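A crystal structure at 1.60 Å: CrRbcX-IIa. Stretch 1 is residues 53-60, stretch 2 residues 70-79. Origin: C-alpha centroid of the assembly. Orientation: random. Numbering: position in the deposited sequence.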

# COMPACT_ATOMS: atom_id res chain seq x y z
N LEU A 53 27.59 6.80 4.64
CA LEU A 53 27.96 6.92 3.23
C LEU A 53 27.24 5.86 2.40
O LEU A 53 26.69 6.17 1.36
CB LEU A 53 29.46 6.81 3.05
CG LEU A 53 30.35 7.89 3.66
CD1 LEU A 53 31.82 7.54 3.52
CD2 LEU A 53 30.07 9.24 3.02
N ASP A 54 27.20 4.63 2.93
CA ASP A 54 26.59 3.52 2.19
C ASP A 54 25.08 3.68 2.10
O ASP A 54 24.47 3.43 1.06
CB ASP A 54 26.92 2.19 2.86
CG ASP A 54 28.39 1.79 2.74
OD1 ASP A 54 29.09 2.30 1.84
OD2 ASP A 54 28.88 0.98 3.55
N LEU A 55 24.45 4.14 3.18
CA LEU A 55 23.01 4.31 3.19
C LEU A 55 22.60 5.39 2.22
O LEU A 55 21.62 5.21 1.50
CB LEU A 55 22.48 4.59 4.59
CG LEU A 55 20.95 4.59 4.74
CD1 LEU A 55 20.28 3.33 4.16
CD2 LEU A 55 20.56 4.77 6.17
N MSE A 56 23.39 6.47 2.16
CA MSE A 56 23.11 7.52 1.18
C MSE A 56 23.15 6.91 -0.23
O MSE A 56 22.28 7.21 -1.04
CB MSE A 56 24.14 8.66 1.33
CG MSE A 56 24.03 9.55 2.56
SE MSE A 56 22.54 10.80 2.54
CE MSE A 56 23.43 12.13 1.37
N ASP A 57 24.14 6.07 -0.54
CA ASP A 57 24.24 5.39 -1.85
C ASP A 57 23.01 4.54 -2.14
O ASP A 57 22.41 4.65 -3.21
CB ASP A 57 25.45 4.48 -1.94
CG ASP A 57 26.75 5.22 -2.15
OD1 ASP A 57 26.71 6.38 -2.58
OD2 ASP A 57 27.81 4.62 -1.88
N PHE A 58 22.64 3.70 -1.18
CA PHE A 58 21.56 2.74 -1.40
C PHE A 58 20.20 3.38 -1.46
O PHE A 58 19.33 2.88 -2.17
CB PHE A 58 21.59 1.61 -0.36
CG PHE A 58 22.58 0.55 -0.69
CD1 PHE A 58 22.36 -0.31 -1.75
CD2 PHE A 58 23.76 0.43 0.03
CE1 PHE A 58 23.29 -1.27 -2.08
CE2 PHE A 58 24.68 -0.54 -0.29
CZ PHE A 58 24.45 -1.39 -1.35
N LEU A 59 20.00 4.51 -0.79
CA LEU A 59 18.77 5.26 -0.98
C LEU A 59 18.65 5.89 -2.36
O LEU A 59 17.55 6.26 -2.78
CB LEU A 59 18.60 6.31 0.10
CG LEU A 59 18.19 5.67 1.42
CD1 LEU A 59 18.22 6.72 2.51
CD2 LEU A 59 16.81 5.03 1.33
N GLY A 60 19.75 5.96 -3.09
CA GLY A 60 19.71 6.30 -4.51
C GLY A 60 19.21 5.18 -5.43
O GLY A 60 19.09 5.40 -6.63
N GLU A 70 15.42 -7.79 -1.91
CA GLU A 70 16.51 -7.71 -2.89
C GLU A 70 17.43 -6.52 -2.55
O GLU A 70 18.67 -6.66 -2.55
CB GLU A 70 15.96 -7.55 -4.31
CG GLU A 70 17.04 -7.58 -5.39
CD GLU A 70 16.52 -7.46 -6.81
OE1 GLU A 70 15.50 -6.79 -7.05
OE2 GLU A 70 17.19 -8.02 -7.69
N TRP A 71 16.81 -5.40 -2.26
CA TRP A 71 17.53 -4.20 -1.78
C TRP A 71 18.32 -4.52 -0.51
O TRP A 71 19.49 -4.18 -0.40
CB TRP A 71 16.53 -3.08 -1.56
CG TRP A 71 17.12 -1.74 -1.20
CD1 TRP A 71 17.54 -0.77 -2.06
CD2 TRP A 71 17.27 -1.20 0.11
NE1 TRP A 71 18.01 0.33 -1.37
CE2 TRP A 71 17.84 0.10 -0.03
CE3 TRP A 71 17.02 -1.69 1.40
CZ2 TRP A 71 18.12 0.91 1.06
CZ3 TRP A 71 17.30 -0.87 2.48
CH2 TRP A 71 17.84 0.40 2.31
N MSE A 72 17.70 -5.20 0.44
CA MSE A 72 18.35 -5.48 1.70
C MSE A 72 19.54 -6.41 1.50
O MSE A 72 20.55 -6.26 2.15
CB MSE A 72 17.34 -6.08 2.69
CG MSE A 72 17.92 -6.19 4.10
SE MSE A 72 18.29 -4.44 4.88
CE MSE A 72 16.42 -4.04 5.27
N ALA A 73 19.41 -7.39 0.62
CA ALA A 73 20.51 -8.31 0.36
C ALA A 73 21.70 -7.56 -0.24
O ALA A 73 22.83 -7.85 0.11
CB ALA A 73 20.05 -9.39 -0.60
N ALA A 74 21.39 -6.59 -1.09
CA ALA A 74 22.43 -5.72 -1.67
C ALA A 74 23.12 -4.88 -0.61
O ALA A 74 24.35 -4.73 -0.62
CB ALA A 74 21.84 -4.85 -2.75
N VAL A 75 22.35 -4.31 0.30
CA VAL A 75 22.94 -3.58 1.40
C VAL A 75 23.85 -4.49 2.23
O VAL A 75 24.97 -4.12 2.58
CB VAL A 75 21.88 -2.92 2.32
CG1 VAL A 75 22.54 -2.22 3.48
CG2 VAL A 75 21.03 -1.93 1.55
N MSE A 76 23.37 -5.69 2.55
CA MSE A 76 24.14 -6.62 3.38
C MSE A 76 25.45 -6.99 2.71
O MSE A 76 26.44 -7.13 3.41
CB MSE A 76 23.31 -7.85 3.76
CG MSE A 76 24.02 -8.71 4.83
SE MSE A 76 22.72 -10.08 5.42
CE MSE A 76 22.64 -11.14 3.77
N ARG A 77 25.46 -7.13 1.40
CA ARG A 77 26.72 -7.44 0.68
C ARG A 77 27.75 -6.36 0.84
O ARG A 77 28.94 -6.64 0.87
CB ARG A 77 26.49 -7.69 -0.80
CG ARG A 77 26.15 -9.13 -1.08
CD ARG A 77 26.13 -9.47 -2.54
NE ARG A 77 24.74 -9.42 -2.98
CZ ARG A 77 24.12 -8.48 -3.68
NH1 ARG A 77 22.84 -8.67 -3.94
NH2 ARG A 77 24.75 -7.41 -4.14
N LYS A 78 27.30 -5.12 0.96
CA LYS A 78 28.21 -3.97 1.08
C LYS A 78 28.57 -3.65 2.52
O LYS A 78 29.68 -3.24 2.82
CB LYS A 78 27.56 -2.74 0.44
CG LYS A 78 28.39 -1.46 0.51
CD LYS A 78 29.67 -1.64 -0.28
CE LYS A 78 30.64 -0.48 -0.15
NZ LYS A 78 30.15 0.70 -0.90
N ASN A 79 27.60 -3.78 3.41
CA ASN A 79 27.74 -3.31 4.77
C ASN A 79 26.81 -4.10 5.66
O ASN A 79 25.65 -3.76 5.86
CB ASN A 79 27.43 -1.81 4.87
CG ASN A 79 27.84 -1.22 6.19
OD1 ASN A 79 27.75 -1.86 7.24
ND2 ASN A 79 28.34 0.02 6.16
O HOH W 1 30.92 -0.65 3.85

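Two helical segments that run roughly antiparallel, at 149° between their N-to-C directions, illustrate how a contact of modest size, 440 Å² in all, can be fastened by one aromatic knob and a polar clasp. With the axes no closer than 11.0 Å, side chains span the gap, and Phe58 contributes the largest covered area, 125 Å².

The apolar packing centres on that residue. Its CA-to-CB bond points toward the other helix, and chi1 near -81° (m) sets the ring among Trp71, Ala74, Val75 and Lys78. Val75 CG2 lies over one face of the ring, 3.9 Å from the centroid of Phe58, a CH-pi contact, while Lys78 CB approaches the ring edge, 3.7 Å from Phe58 CE2. The methyl of Ala74 packs against the ring, with Phe58 CE1 3.9 Å from Ala74 CB. Trp71 presents a face to the edge of Phe58, their planes at 82°, and Leu55 CD1 meets the indole edge at Trp71 CH2, 4.2 Å away.

Trp71 also serves as a donor. Its indole reaches back across the gap so that NE1 gives a nearly linear hydrogen bond to Phe58 O, 3.0 Å long. Tryptophan suits this site because one side chain supplies both a broad apolar surface and an N-H for a main-chain carbonyl near the end of the first segment.

Polar contacts close the other end, where buried Asp54 needs partners for its carboxylate. Asn79 ND2 donates to Asp54 OD2 at 2.8 Å, with good geometry. Lys78 NZ makes a salt bridge to Asp54 OD1 at 3.3 Å, its hydrogen bond weak; the long lysine chain passes the phenylalanine before delivering its charge. A water completes the clasp, donating to Asp54 OD2 (2.6 Å) and to Lys78 O (3.1 Å).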